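Local coordinates for (S)-imine reductase (Streptomyces sp. GF3546, PDB 4OQY), which reduces imines to amines with S selectivity, probably taking hydride from NADPH, and belongs to the HIBADH-related family of Rossmann-fold oxidoreductases, at residues Thr21-His27 and Thr148-Leu152; Thr81-Ser85 and Trp106-Ala112; Tyr183-Leu187 and Leu200-Thr205. Residues are numbered along the deposited sequence.

Contact 1: residues Thr21-His27 and Thr148-Leu152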
ATOM      1  N   THR B  21       1.723 -30.345   6.293  1.00 27.19           N
ATOM      2  CA  THR B  21       0.309 -30.263   5.998  1.00 27.30           C
ATOM      3  C   THR B  21      -0.210 -31.516   5.271  1.00 27.06           C
ATOM      4  O   THR B  21      -1.303 -32.034   5.598  1.00 27.14           O
ATOM      5  CB  THR B  21       0.001 -28.992   5.206  1.00 26.99           C
ATOM      6  OG1 THR B  21       0.282 -27.862   6.042  1.00 27.39           O
ATOM      7  CG2 THR B  21      -1.452 -28.964   4.790  1.00 27.28           C
ATOM      8  N   PHE B  22       0.558 -32.005   4.299  1.00 26.05           N
ATOM      9  CA  PHE B  22       0.201 -33.254   3.612  1.00 26.03           C
ATOM     10  C   PHE B  22       0.132 -34.438   4.591  1.00 26.90           C
ATOM     11  O   PHE B  22      -0.813 -35.249   4.561  1.00 27.66           O
ATOM     12  CB  PHE B  22       1.208 -33.568   2.474  1.00 24.98           C
ATOM     13  CG  PHE B  22       0.934 -32.863   1.159  1.00 24.30           C
ATOM     14  CD1 PHE B  22      -0.333 -32.838   0.614  1.00 24.35           C
ATOM     15  CD2 PHE B  22       1.986 -32.325   0.417  1.00 23.54           C
ATOM     16  CE1 PHE B  22      -0.577 -32.221  -0.589  1.00 23.93           C
ATOM     17  CE2 PHE B  22       1.752 -31.714  -0.807  1.00 23.01           C
ATOM     18  CZ  PHE B  22       0.474 -31.668  -1.314  1.00 23.27           C
ATOM     19  N   LEU B  23       1.130 -34.527   5.467  1.00 27.30           N
ATOM     20  CA  LEU B  23       1.180 -35.590   6.456  1.00 28.33           C
ATOM     21  C   LEU B  23       0.049 -35.476   7.479  1.00 29.31           C
ATOM     22  O   LEU B  23      -0.579 -36.472   7.802  1.00 29.84           O
ATOM     23  CB  LEU B  23       2.509 -35.572   7.201  1.00 28.38           C
ATOM     24  CG  LEU B  23       3.724 -35.957   6.373  1.00 27.57           C
ATOM     25  CD1 LEU B  23       4.963 -35.705   7.199  1.00 27.67           C
ATOM     26  CD2 LEU B  23       3.633 -37.412   5.938  1.00 27.68           C
ATOM     27  N   ASP B  24      -0.222 -34.263   7.959  1.00 29.95           N
ATOM     28  CA  ASP B  24      -1.371 -34.006   8.864  1.00 31.26           C
ATOM     29  C   ASP B  24      -2.674 -34.536   8.313  1.00 31.48           C
ATOM     30  O   ASP B  24      -3.561 -34.947   9.068  1.00 32.00           O
ATOM     31  CB  ASP B  24      -1.554 -32.507   9.099  1.00 31.73           C
ATOM     32  CG  ASP B  24      -0.447 -31.895   9.967  1.00 32.18           C
ATOM     33  OD1 ASP B  24       0.361 -32.633  10.554  1.00 32.95           O
ATOM     34  OD2 ASP B  24      -0.390 -30.656  10.071  1.00 32.61           O
ATOM     35  N   ASN B  25      -2.800 -34.510   6.991  1.00 30.54           N
ATOM     36  CA  ASN B  25      -4.024 -34.946   6.343  1.00 30.92           C
ATOM     37  C   ASN B  25      -3.981 -36.379   5.802  1.00 30.86           C
ATOM     38  O   ASN B  25      -4.854 -36.771   5.045  1.00 31.29           O
ATOM     39  CB  ASN B  25      -4.408 -33.956   5.232  1.00 30.59           C
ATOM     40  CG  ASN B  25      -4.877 -32.610   5.771  1.00 30.96           C
ATOM     41  OD1 ASN B  25      -4.100 -31.655   5.897  1.00 30.54           O
ATOM     42  ND2 ASN B  25      -6.152 -32.538   6.123  1.00 31.80           N
ATOM     43  N   GLY B  26      -2.979 -37.165   6.171  1.00 30.81           N
ATOM     44  CA  GLY B  26      -2.959 -38.585   5.808  1.00 31.26           C
ATOM     45  C   GLY B  26      -2.392 -38.957   4.443  1.00 30.84           C
ATOM     46  O   GLY B  26      -2.588 -40.087   3.985  1.00 31.10           O
ATOM     47  N   HIS B  27      -1.656 -38.050   3.810  1.00 30.47           N
ATOM     48  CA  HIS B  27      -0.999 -38.343   2.525  1.00 30.25           C
ATOM     49  C   HIS B  27       0.416 -38.849   2.730  1.00 30.01           C
ATOM     50  O   HIS B  27       1.124 -38.336   3.579  1.00 30.07           O
ATOM     51  CB  HIS B  27      -0.927 -37.090   1.686  1.00 29.70           C
ATOM     52  CG  HIS B  27      -2.262 -36.619   1.214  1.00 30.19           C
ATOM     53  ND1 HIS B  27      -3.189 -36.045   2.057  1.00 31.02           N
ATOM     54  CD2 HIS B  27      -2.846 -36.678  -0.003  1.00 29.98           C
ATOM     55  CE1 HIS B  27      -4.281 -35.747   1.372  1.00 31.13           C
ATOM     56  NE2 HIS B  27      -4.087 -36.105   0.112  1.00 30.85           N
ATOM     57  N   THR B 148      -5.749 -33.175  -4.351  1.00 30.69           N
ATOM     58  CA  THR B 148      -4.495 -33.210  -3.607  1.00 29.70           C
ATOM     59  C   THR B 148      -3.938 -31.797  -3.345  1.00 28.83           C
ATOM     60  O   THR B 148      -3.522 -31.471  -2.237  1.00 29.01           O
ATOM     61  CB  THR B 148      -3.468 -34.065  -4.350  1.00 29.34           C
ATOM     62  OG1 THR B 148      -3.993 -35.385  -4.539  1.00 29.51           O
ATOM     63  CG2 THR B 148      -2.175 -34.128  -3.583  1.00 28.84           C
ATOM     64  N   LEU B 149      -3.988 -30.931  -4.341  1.00 28.11           N
ATOM     65  CA  LEU B 149      -3.491 -29.566  -4.169  1.00 27.39           C
ATOM     66  C   LEU B 149      -4.312 -28.772  -3.117  1.00 27.56           C
ATOM     67  O   LEU B 149      -3.767 -27.951  -2.385  1.00 26.75           O
ATOM     68  CB  LEU B 149      -3.474 -28.858  -5.517  1.00 27.09           C
ATOM     69  CG  LEU B 149      -2.530 -29.489  -6.548  1.00 26.64           C
ATOM     70  CD1 LEU B 149      -2.784 -28.908  -7.936  1.00 26.67           C
ATOM     71  CD2 LEU B 149      -1.066 -29.320  -6.150  1.00 26.07           C
ATOM     72  N   LYS B 150      -5.616 -29.041  -3.039  1.00 28.33           N
ATOM     73  CA  LYS B 150      -6.488 -28.361  -2.077  1.00 29.23           C
ATOM     74  C   LYS B 150      -6.124 -28.606  -0.633  1.00 29.12           C
ATOM     75  O   LYS B 150      -6.616 -27.911   0.265  1.00 29.87           O
ATOM     76  CB  LYS B 150      -7.926 -28.811  -2.239  1.00 30.54           C
ATOM     77  CG  LYS B 150      -8.719 -28.098  -3.299  1.00 31.32           C
ATOM     78  CD  LYS B 150     -10.027 -28.902  -3.476  1.00 32.83           C
ATOM     79  CE  LYS B 150     -10.265 -29.925  -2.363  1.00 33.94           C
ATOM     80  NZ  LYS B 150     -11.487 -30.778  -2.481  1.00 35.41           N
ATOM     81  N   VAL B 151      -5.332 -29.636  -0.386  1.00 28.49           N
ATOM     82  CA  VAL B 151      -4.941 -29.914   0.986  1.00 28.42           C
ATOM     83  C   VAL B 151      -4.029 -28.771   1.457  1.00 27.58           C
ATOM     84  O   VAL B 151      -4.067 -28.375   2.611  1.00 27.39           O
ATOM     85  CB  VAL B 151      -4.257 -31.290   1.104  1.00 28.51           C
ATOM     86  CG1 VAL B 151      -3.727 -31.492   2.499  1.00 28.96           C
ATOM     87  CG2 VAL B 151      -5.241 -32.405   0.758  1.00 29.06           C
ATOM     88  N   LEU B 152      -3.237 -28.201   0.548  1.00 26.22           N
ATOM     89  CA  LEU B 152      -2.332 -27.134   0.952  1.00 25.70           C
ATOM     90  C   LEU B 152      -3.059 -25.804   1.174  1.00 25.75           C
ATOM     91  O   LEU B 152      -2.797 -25.077   2.144  1.00 25.79           O
ATOM     92  CB  LEU B 152      -1.223 -26.969  -0.105  1.00 24.90           C
ATOM     93  CG  LEU B 152      -0.358 -28.209  -0.358  1.00 24.72           C
ATOM     94  CD1 LEU B 152       0.700 -27.913  -1.409  1.00 24.21           C
ATOM     95  CD2 LEU B 152       0.305 -28.688   0.920  1.00 24.92           C
TER
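In a Rossmann fold the first helix after the glycine-rich turn lies against the sheet that bears the dinucleotide, and here the C-terminal end of that helix, 13-24, meets the tail of helix 139-149, which leads into strand 154-157. A Schellman motif closes the first helix: His-27 N bonds to Phe-22 O (3.0 Å) and Gly-26 N to Leu-23 O (3.0 Å). Gly-26, at positive phi, is the C-prime residue, where a side chain would be jammed against the preceding carbonyl. The turn swings His-27 back beside Phe-22, and Val-151 fills the space before them, its CG2 packed against the His-27 ring and its CG1 4.1 Å from Phe-22 CD1. At the start of 21-27, Thr-21 CG2 rests 3.5 Å from Val-151 O, while the threonine hydroxyl bonds back to Ala-17. Phe-22 also reaches Val-6 and Val-8 of strand 6-9 and Val-29 of strand 29-32, so one aromatic side chain lies between residues 148-152 and the sheet. The ring edge meets Thr-148 O, 3.5 Å from Phe-22 CE1, and a CH-pi contact covers one face, with Leu-152 CD2 3.7 Å from the Phe-22 ring centroid and 12° off its normal.

Contact 2: residues Thr81-Ser85 and Trp106-Ala112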
ATOM      1  N   THR B  81      16.016 -35.376 -16.747  1.00 23.58           N
ATOM      2  CA  THR B  81      14.846 -35.260 -17.607  1.00 23.37           C
ATOM      3  C   THR B  81      14.309 -36.620 -18.043  1.00 23.35           C
ATOM      4  O   THR B  81      13.120 -36.749 -18.296  1.00 23.55           O
ATOM      5  CB  THR B  81      15.129 -34.426 -18.875  1.00 23.59           C
ATOM      6  OG1 THR B  81      16.266 -34.961 -19.533  1.00 23.96           O
ATOM      7  CG2 THR B  81      15.394 -32.978 -18.544  1.00 23.43           C
ATOM      8  N   GLY B  82      15.166 -37.634 -18.117  1.00 23.25           N
ATOM      9  CA  GLY B  82      14.716 -38.976 -18.444  1.00 23.37           C
ATOM     10  C   GLY B  82      13.737 -39.514 -17.406  1.00 23.13           C
ATOM     11  O   GLY B  82      12.978 -40.435 -17.682  1.00 23.27           O
ATOM     12  N   SER B  83      13.741 -38.945 -16.212  1.00 22.90           N
ATOM     13  CA  SER B  83      12.799 -39.382 -15.194  1.00 22.87           C
ATOM     14  C   SER B  83      11.490 -38.592 -15.203  1.00 22.90           C
ATOM     15  O   SER B  83      10.624 -38.848 -14.355  1.00 22.58           O
ATOM     16  CB  SER B  83      13.447 -39.298 -13.815  1.00 22.77           C
ATOM     17  OG  SER B  83      14.481 -40.256 -13.668  1.00 23.05           O
ATOM     18  N   LEU B  84      11.310 -37.652 -16.133  1.00 23.09           N
ATOM     19  CA  LEU B  84      10.125 -36.767 -16.081  1.00 23.40           C
ATOM     20  C   LEU B  84       8.888 -37.311 -16.796  1.00 23.86           C
ATOM     21  O   LEU B  84       7.801 -36.742 -16.671  1.00 24.01           O
ATOM     22  CB  LEU B  84      10.433 -35.368 -16.601  1.00 23.27           C
ATOM     23  CG  LEU B  84      11.488 -34.572 -15.832  1.00 23.11           C
ATOM     24  CD1 LEU B  84      11.708 -33.201 -16.453  1.00 23.07           C
ATOM     25  CD2 LEU B  84      11.098 -34.408 -14.386  1.00 22.91           C
ATOM     26  N   SER B  85       9.048 -38.416 -17.514  1.00 24.28           N
ATOM     27  CA  SER B  85       7.985 -38.954 -18.346  1.00 24.92           C
ATOM     28  C   SER B  85       6.764 -39.320 -17.506  1.00 25.03           C
ATOM     29  O   SER B  85       6.902 -40.032 -16.521  1.00 24.79           O
ATOM     30  CB  SER B  85       8.501 -40.179 -19.078  1.00 25.51           C
ATOM     31  OG  SER B  85       7.423 -40.872 -19.650  1.00 26.52           O
ATOM     32  N   TRP B 106       9.185 -26.729 -21.974  1.00 25.33           N
ATOM     33  CA  TRP B 106      10.303 -27.609 -21.694  1.00 25.34           C
ATOM     34  C   TRP B 106       9.839 -28.916 -21.032  1.00 24.82           C
ATOM     35  O   TRP B 106      10.303 -30.012 -21.394  1.00 24.65           O
ATOM     36  CB  TRP B 106      11.290 -26.848 -20.822  1.00 25.37           C
ATOM     37  CG  TRP B 106      12.483 -27.581 -20.440  1.00 25.68           C
ATOM     38  CD1 TRP B 106      13.630 -27.726 -21.161  1.00 26.44           C
ATOM     39  CD2 TRP B 106      12.669 -28.278 -19.232  1.00 25.70           C
ATOM     40  NE1 TRP B 106      14.519 -28.493 -20.463  1.00 26.59           N
ATOM     41  CE2 TRP B 106      13.952 -28.840 -19.268  1.00 25.84           C
ATOM     42  CE3 TRP B 106      11.864 -28.501 -18.115  1.00 25.23           C
ATOM     43  CZ2 TRP B 106      14.462 -29.602 -18.223  1.00 25.89           C
ATOM     44  CZ3 TRP B 106      12.385 -29.253 -17.061  1.00 25.43           C
ATOM     45  CH2 TRP B 106      13.663 -29.801 -17.134  1.00 25.46           C
ATOM     46  N   ALA B 107       8.936 -28.818 -20.047  1.00 24.34           N
ATOM     47  CA  ALA B 107       8.429 -30.012 -19.395  1.00 23.85           C
ATOM     48  C   ALA B 107       7.811 -30.947 -20.419  1.00 24.27           C
ATOM     49  O   ALA B 107       8.057 -32.156 -20.384  1.00 24.10           O
ATOM     50  CB  ALA B 107       7.406 -29.662 -18.296  1.00 23.59           C
ATOM     51  N   ALA B 108       7.014 -30.387 -21.326  1.00 25.01           N
ATOM     52  CA  ALA B 108       6.297 -31.170 -22.353  1.00 25.93           C
ATOM     53  C   ALA B 108       7.253 -31.858 -23.347  1.00 26.94           C
ATOM     54  O   ALA B 108       7.014 -32.985 -23.776  1.00 26.76           O
ATOM     55  CB  ALA B 108       5.300 -30.287 -23.087  1.00 26.29           C
ATOM     56  N   LYS B 109       8.348 -31.187 -23.678  1.00 27.88           N
ATOM     57  CA  LYS B 109       9.441 -31.808 -24.420  1.00 29.35           C
ATOM     58  C   LYS B 109       9.914 -33.115 -23.770  1.00 28.94           C
ATOM     59  O   LYS B 109      10.263 -34.061 -24.466  1.00 29.01           O
ATOM     60  CB  LYS B 109      10.576 -30.795 -24.513  1.00 31.15           C
ATOM     61  CG  LYS B 109      11.842 -31.241 -25.217  1.00 33.83           C
ATOM     62  CD  LYS B 109      12.610 -30.003 -25.679  1.00 35.83           C
ATOM     63  CE  LYS B 109      14.037 -30.298 -26.130  1.00 38.18           C
ATOM     64  NZ  LYS B 109      15.049 -30.131 -25.031  1.00 39.05           N
ATOM     65  N   HIS B 110       9.883 -33.182 -22.436  1.00 27.71           N
ATOM     66  CA  HIS B 110      10.351 -34.360 -21.720  1.00 27.42           C
ATOM     67  C   HIS B 110       9.228 -35.208 -21.140  1.00 26.81           C
ATOM     68  O   HIS B 110       9.463 -36.050 -20.296  1.00 26.76           O
ATOM     69  CB  HIS B 110      11.332 -33.940 -20.638  1.00 27.04           C
ATOM     70  CG  HIS B 110      12.510 -33.215 -21.181  1.00 27.47           C
ATOM     71  ND1 HIS B 110      13.475 -33.831 -21.946  1.00 28.04           N
ATOM     72  CD2 HIS B 110      12.850 -31.909 -21.120  1.00 27.58           C
ATOM     73  CE1 HIS B 110      14.366 -32.933 -22.326  1.00 28.37           C
ATOM     74  NE2 HIS B 110      14.003 -31.759 -21.840  1.00 28.28           N
ATOM     75  N   GLY B 111       8.013 -35.001 -21.640  1.00 26.61           N
ATOM     76  CA  GLY B 111       6.907 -35.897 -21.383  1.00 26.56           C
ATOM     77  C   GLY B 111       6.164 -35.636 -20.085  1.00 25.95           C
ATOM     78  O   GLY B 111       5.479 -36.524 -19.611  1.00 26.47           O
ATOM     79  N   ALA B 112       6.326 -34.443 -19.506  1.00 25.39           N
ATOM     80  CA  ALA B 112       5.674 -34.063 -18.246  1.00 25.27           C
ATOM     81  C   ALA B 112       4.714 -32.912 -18.513  1.00 25.40           C
ATOM     82  O   ALA B 112       4.886 -32.170 -19.486  1.00 25.95           O
ATOM     83  CB  ALA B 112       6.707 -33.647 -17.210  1.00 24.58           C
TER
HETATM   84  O   HOH W   1      11.534 -37.941 -20.293  1.00 28.88           O
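Thr-81 opens the approach from a 3-10 segment in the connection between helix 70-77 and strand 88-91. Its CB sits over one face of the His-110 imidazole in a CH-pi contact, 3.7 Å from the ring centroid and 17° off the normal, and its methyl CG2 comes within 3.5 Å of Trp-106 CZ2. The side chain thus lies against two aromatic rings, one at the last turn of helix 97-109 and one just beyond it. Its carbonyl has a different role: a water donates to both Thr-81 O and His-110 O, each at 2.8 Å, and so bridges the two backbones. The chain then turns outward through Gly-82 and Ser-83, and the turn is held by a bond from Leu-84 N to Thr-81 O (3.0 Å). Leu-84 points back in. Its CD1 lies 4.0 Å from Trp-106 CH2, its CB 4.1 Å from Ala-112 CB, and Leu-84 O is 3.3 Å from the same Ala-112 methyl. These partners belong to a helix end that leads through a short turn into strand 113-119, as expected in the alternating strand-helix order of a Rossmann domain. A Schellman motif makes the change of direction, with Ala-112 N bonded to Ala-107 O (3.0 Å) and Gly-111 N to Ala-108 O (3.1 Å) around Gly-111, whose phi is positive. Ser-85 and Gly-111 form the nearest CA pair, 4.4 Å apart, with Ser-85 CA 3.7 Å from Gly-111 O; a CB on Gly-111 would lie tight against Ser-85 CA. One residue further along, Gly-86 exchanges a backbone hydrogen bond with Gly-111.

Contact 3: residues Tyr183-Leu187 and Leu200-Thr205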
ATOM      1  N   TYR B 183       5.509   2.239   3.505  1.00 21.20           N
ATOM      2  CA  TYR B 183       5.445   2.103   4.958  1.00 21.86           C
ATOM      3  C   TYR B 183       6.787   2.495   5.556  1.00 22.20           C
ATOM      4  O   TYR B 183       6.877   3.405   6.368  1.00 22.54           O
ATOM      5  CB  TYR B 183       5.097   0.663   5.245  1.00 21.92           C
ATOM      6  CG  TYR B 183       5.076   0.242   6.664  1.00 22.56           C
ATOM      7  CD1 TYR B 183       3.958   0.483   7.419  1.00 23.08           C
ATOM      8  CD2 TYR B 183       6.138  -0.459   7.240  1.00 22.85           C
ATOM      9  CE1 TYR B 183       3.876   0.061   8.725  1.00 23.69           C
ATOM     10  CE2 TYR B 183       6.067  -0.884   8.569  1.00 23.59           C
ATOM     11  CZ  TYR B 183       4.930  -0.605   9.293  1.00 23.99           C
ATOM     12  OH  TYR B 183       4.792  -0.991  10.618  1.00 25.04           O
ATOM     13  N   TYR B 184       7.859   1.894   5.061  1.00 22.22           N
ATOM     14  CA  TYR B 184       9.201   2.309   5.480  1.00 22.68           C
ATOM     15  C   TYR B 184       9.543   3.785   5.214  1.00 22.52           C
ATOM     16  O   TYR B 184      10.234   4.415   6.017  1.00 22.78           O
ATOM     17  CB  TYR B 184      10.266   1.411   4.840  1.00 22.75           C
ATOM     18  CG  TYR B 184      10.198  -0.024   5.308  1.00 23.21           C
ATOM     19  CD1 TYR B 184       9.794  -0.353   6.609  1.00 23.93           C
ATOM     20  CD2 TYR B 184      10.564  -1.045   4.467  1.00 23.10           C
ATOM     21  CE1 TYR B 184       9.721  -1.677   7.024  1.00 24.32           C
ATOM     22  CE2 TYR B 184      10.511  -2.353   4.874  1.00 23.48           C
ATOM     23  CZ  TYR B 184      10.085  -2.662   6.148  1.00 24.05           C
ATOM     24  OH  TYR B 184      10.076  -3.977   6.514  1.00 24.68           O
ATOM     25  N   GLN B 185       9.048   4.320   4.098  1.00 21.95           N
ATOM     26  CA  GLN B 185       9.270   5.703   3.707  1.00 21.91           C
ATOM     27  C   GLN B 185       8.696   6.625   4.769  1.00 22.29           C
ATOM     28  O   GLN B 185       9.302   7.611   5.139  1.00 22.50           O
ATOM     29  CB  GLN B 185       8.632   5.963   2.318  1.00 21.36           C
ATOM     30  CG  GLN B 185       8.841   7.356   1.740  1.00 21.31           C
ATOM     31  CD  GLN B 185      10.226   7.574   1.138  1.00 21.34           C
ATOM     32  OE1 GLN B 185      10.787   6.695   0.500  1.00 21.14           O
ATOM     33  NE2 GLN B 185      10.773   8.754   1.359  1.00 21.57           N
ATOM     34  N   THR B 186       7.522   6.273   5.271  1.00 22.41           N
ATOM     35  CA  THR B 186       6.870   7.040   6.283  1.00 22.85           C
ATOM     36  C   THR B 186       7.657   7.022   7.600  1.00 23.48           C
ATOM     37  O   THR B 186       7.711   8.023   8.322  1.00 23.85           O
ATOM     38  CB  THR B 186       5.463   6.421   6.485  1.00 22.88           C
ATOM     39  OG1 THR B 186       4.575   6.904   5.461  1.00 22.51           O
ATOM     40  CG2 THR B 186       4.931   6.713   7.798  1.00 23.53           C
ATOM     41  N   LEU B 187       8.258   5.881   7.915  1.00 23.58           N
ATOM     42  CA  LEU B 187       9.002   5.765   9.162  1.00 24.26           C
ATOM     43  C   LEU B 187      10.286   6.599   9.052  1.00 24.49           C
ATOM     44  O   LEU B 187      10.688   7.264  10.001  1.00 25.19           O
ATOM     45  CB  LEU B 187       9.286   4.299   9.490  1.00 24.36           C
ATOM     46  CG  LEU B 187       8.068   3.394   9.774  1.00 24.33           C
ATOM     47  CD1 LEU B 187       8.531   1.966  10.047  1.00 24.43           C
ATOM     48  CD2 LEU B 187       7.209   3.892  10.932  1.00 24.94           C
ATOM     49  N   LEU B 200       5.598   6.228  15.782  1.00 33.90           N
ATOM     50  CA  LEU B 200       4.845   6.316  14.518  1.00 32.55           C
ATOM     51  C   LEU B 200       4.294   4.966  14.041  1.00 31.83           C
ATOM     52  O   LEU B 200       3.300   4.917  13.314  1.00 30.81           O
ATOM     53  CB  LEU B 200       5.733   6.914  13.423  1.00 31.70           C
ATOM     54  CG  LEU B 200       5.075   7.318  12.109  1.00 30.83           C
ATOM     55  CD1 LEU B 200       3.970   8.349  12.291  1.00 30.92           C
ATOM     56  CD2 LEU B 200       6.156   7.874  11.200  1.00 30.51           C
ATOM     57  N   LEU B 201       4.939   3.875  14.464  1.00 31.98           N
ATOM     58  CA  LEU B 201       4.603   2.522  13.987  1.00 31.47           C
ATOM     59  C   LEU B 201       3.092   2.178  13.975  1.00 31.17           C
ATOM     60  O   LEU B 201       2.579   1.774  12.939  1.00 30.50           O
ATOM     61  CB  LEU B 201       5.385   1.448  14.768  1.00 32.24           C
ATOM     62  CG  LEU B 201       5.608   0.143  13.999  1.00 31.87           C
ATOM     63  CD1 LEU B 201       6.608   0.341  12.855  1.00 31.28           C
ATOM     64  CD2 LEU B 201       6.076  -0.974  14.921  1.00 32.58           C
ATOM     65  N   PRO B 202       2.381   2.345  15.112  1.00 31.63           N
ATOM     66  CA  PRO B 202       0.944   2.058  15.090  1.00 31.55           C
ATOM     67  C   PRO B 202       0.172   2.898  14.070  1.00 30.66           C
ATOM     68  O   PRO B 202      -0.724   2.385  13.411  1.00 29.93           O
ATOM     69  CB  PRO B 202       0.489   2.367  16.526  1.00 32.67           C
ATOM     70  CG  PRO B 202       1.562   3.220  17.107  1.00 33.01           C
ATOM     71  CD  PRO B 202       2.828   2.766  16.451  1.00 32.50           C
ATOM     72  N   TYR B 203       0.538   4.165  13.910  1.00 30.51           N
ATOM     73  CA  TYR B 203      -0.105   5.009  12.890  1.00 29.91           C
ATOM     74  C   TYR B 203       0.156   4.520  11.465  1.00 29.18           C
ATOM     75  O   TYR B 203      -0.780   4.384  10.651  1.00 28.81           O
ATOM     76  CB  TYR B 203       0.351   6.461  13.034  1.00 29.85           C
ATOM     77  CG  TYR B 203      -0.192   7.108  14.278  1.00 30.53           C
ATOM     78  CD1 TYR B 203      -1.479   7.629  14.297  1.00 30.65           C
ATOM     79  CD2 TYR B 203       0.562   7.176  15.441  1.00 31.24           C
ATOM     80  CE1 TYR B 203      -1.997   8.217  15.434  1.00 31.54           C
ATOM     81  CE2 TYR B 203       0.050   7.758  16.594  1.00 31.99           C
ATOM     82  CZ  TYR B 203      -1.235   8.273  16.581  1.00 32.15           C
ATOM     83  OH  TYR B 203      -1.757   8.875  17.693  1.00 32.68           O
ATOM     84  N   ALA B 204       1.429   4.265  11.162  1.00 29.05           N
ATOM     85  CA  ALA B 204       1.813   3.780   9.819  1.00 28.51           C
ATOM     86  C   ALA B 204       1.073   2.461   9.521  1.00 28.65           C
ATOM     87  O   ALA B 204       0.641   2.216   8.388  1.00 27.52           O
ATOM     88  CB  ALA B 204       3.325   3.601   9.719  1.00 28.35           C
ATOM     89  N   THR B 205       0.881   1.651  10.564  1.00 29.55           N
ATOM     90  CA  THR B 205       0.215   0.374  10.427  1.00 29.96           C
ATOM     91  C   THR B 205      -1.224   0.624  10.066  1.00 30.54           C
ATOM     92  O   THR B 205      -1.710   0.055   9.098  1.00 30.19           O
ATOM     93  CB  THR B 205       0.315  -0.465  11.722  1.00 30.66           C
ATOM     94  OG1 THR B 205       1.687  -0.766  11.971  1.00 30.74           O
ATOM     95  CG2 THR B 205      -0.454  -1.767  11.595  1.00 30.72           C
TER
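Two helices joined by a short turn can pack side by side when bumps on one, even small ones, fit hollows on the other, and this hairpin illustrates the case. The segments run roughly antiparallel, at 147°, with their axes 10.0 Å apart. The CB of Ala-204 is a small bump that fills the hollow between three side chains: Tyr-183 CE1 at 3.7 Å, Thr-186 CG2 at 4.0 Å and Leu-187 CD2 at 4.1 Å. Leu-200, one turn earlier on the same helix as Ala-204, is a second bump, its CD2 pressing to 3.3 Å from Thr-186 O and 4.1 Å from Leu-187 CD2. Leu-201 lies alongside, with its CD1 3.8 Å from Leu-187 CD1 and 4.0 Å from Tyr-183 CZ. The Tyr-183 ring, turned out by its t rotamer, extends across the gap past Ala-204, and its hydroxyl OH gives a weak hydrogen bond to Thr-205 OG1 at 3.4 Å. That threonine in turn donates from OG1 to Leu-201 O (2.9 Å), within its own helix. Helix 163-192 also packs against helix 256-270, where Gln-185 touches Leu-257 and Pro-258. From helix 197-207, Tyr-203 stacks edge-to-face on Tyr-168 and hydrogen-bonds Asp-156, both of the second subunit, so the hairpin in the C-terminal helical domain stands between helix 256-270 of its own chain and helix 163-192 and strand 154-157 of the second subunit.

From the N terminus, helix 13-24 supplies the first half of contact 1, whose loop closes at the tail of helix 139-149, 121 residues on from His-27. Contact 2 opens and closes within that span, joining residues 81-85 to 106-112 around strand 88-91 and helix 97-109. Both belong to the Rossmann-type domain, yet their centres are about 25 Å apart and they do not touch. Contact 1 ties early and late parts of this domain together; contact 2 is a local closure. Contact 3 follows in series as a short hairpin between helices 163-192 and 197-207 in the C-terminal domain, its centre about 49 Å from that of contact 2, across the chain's centre.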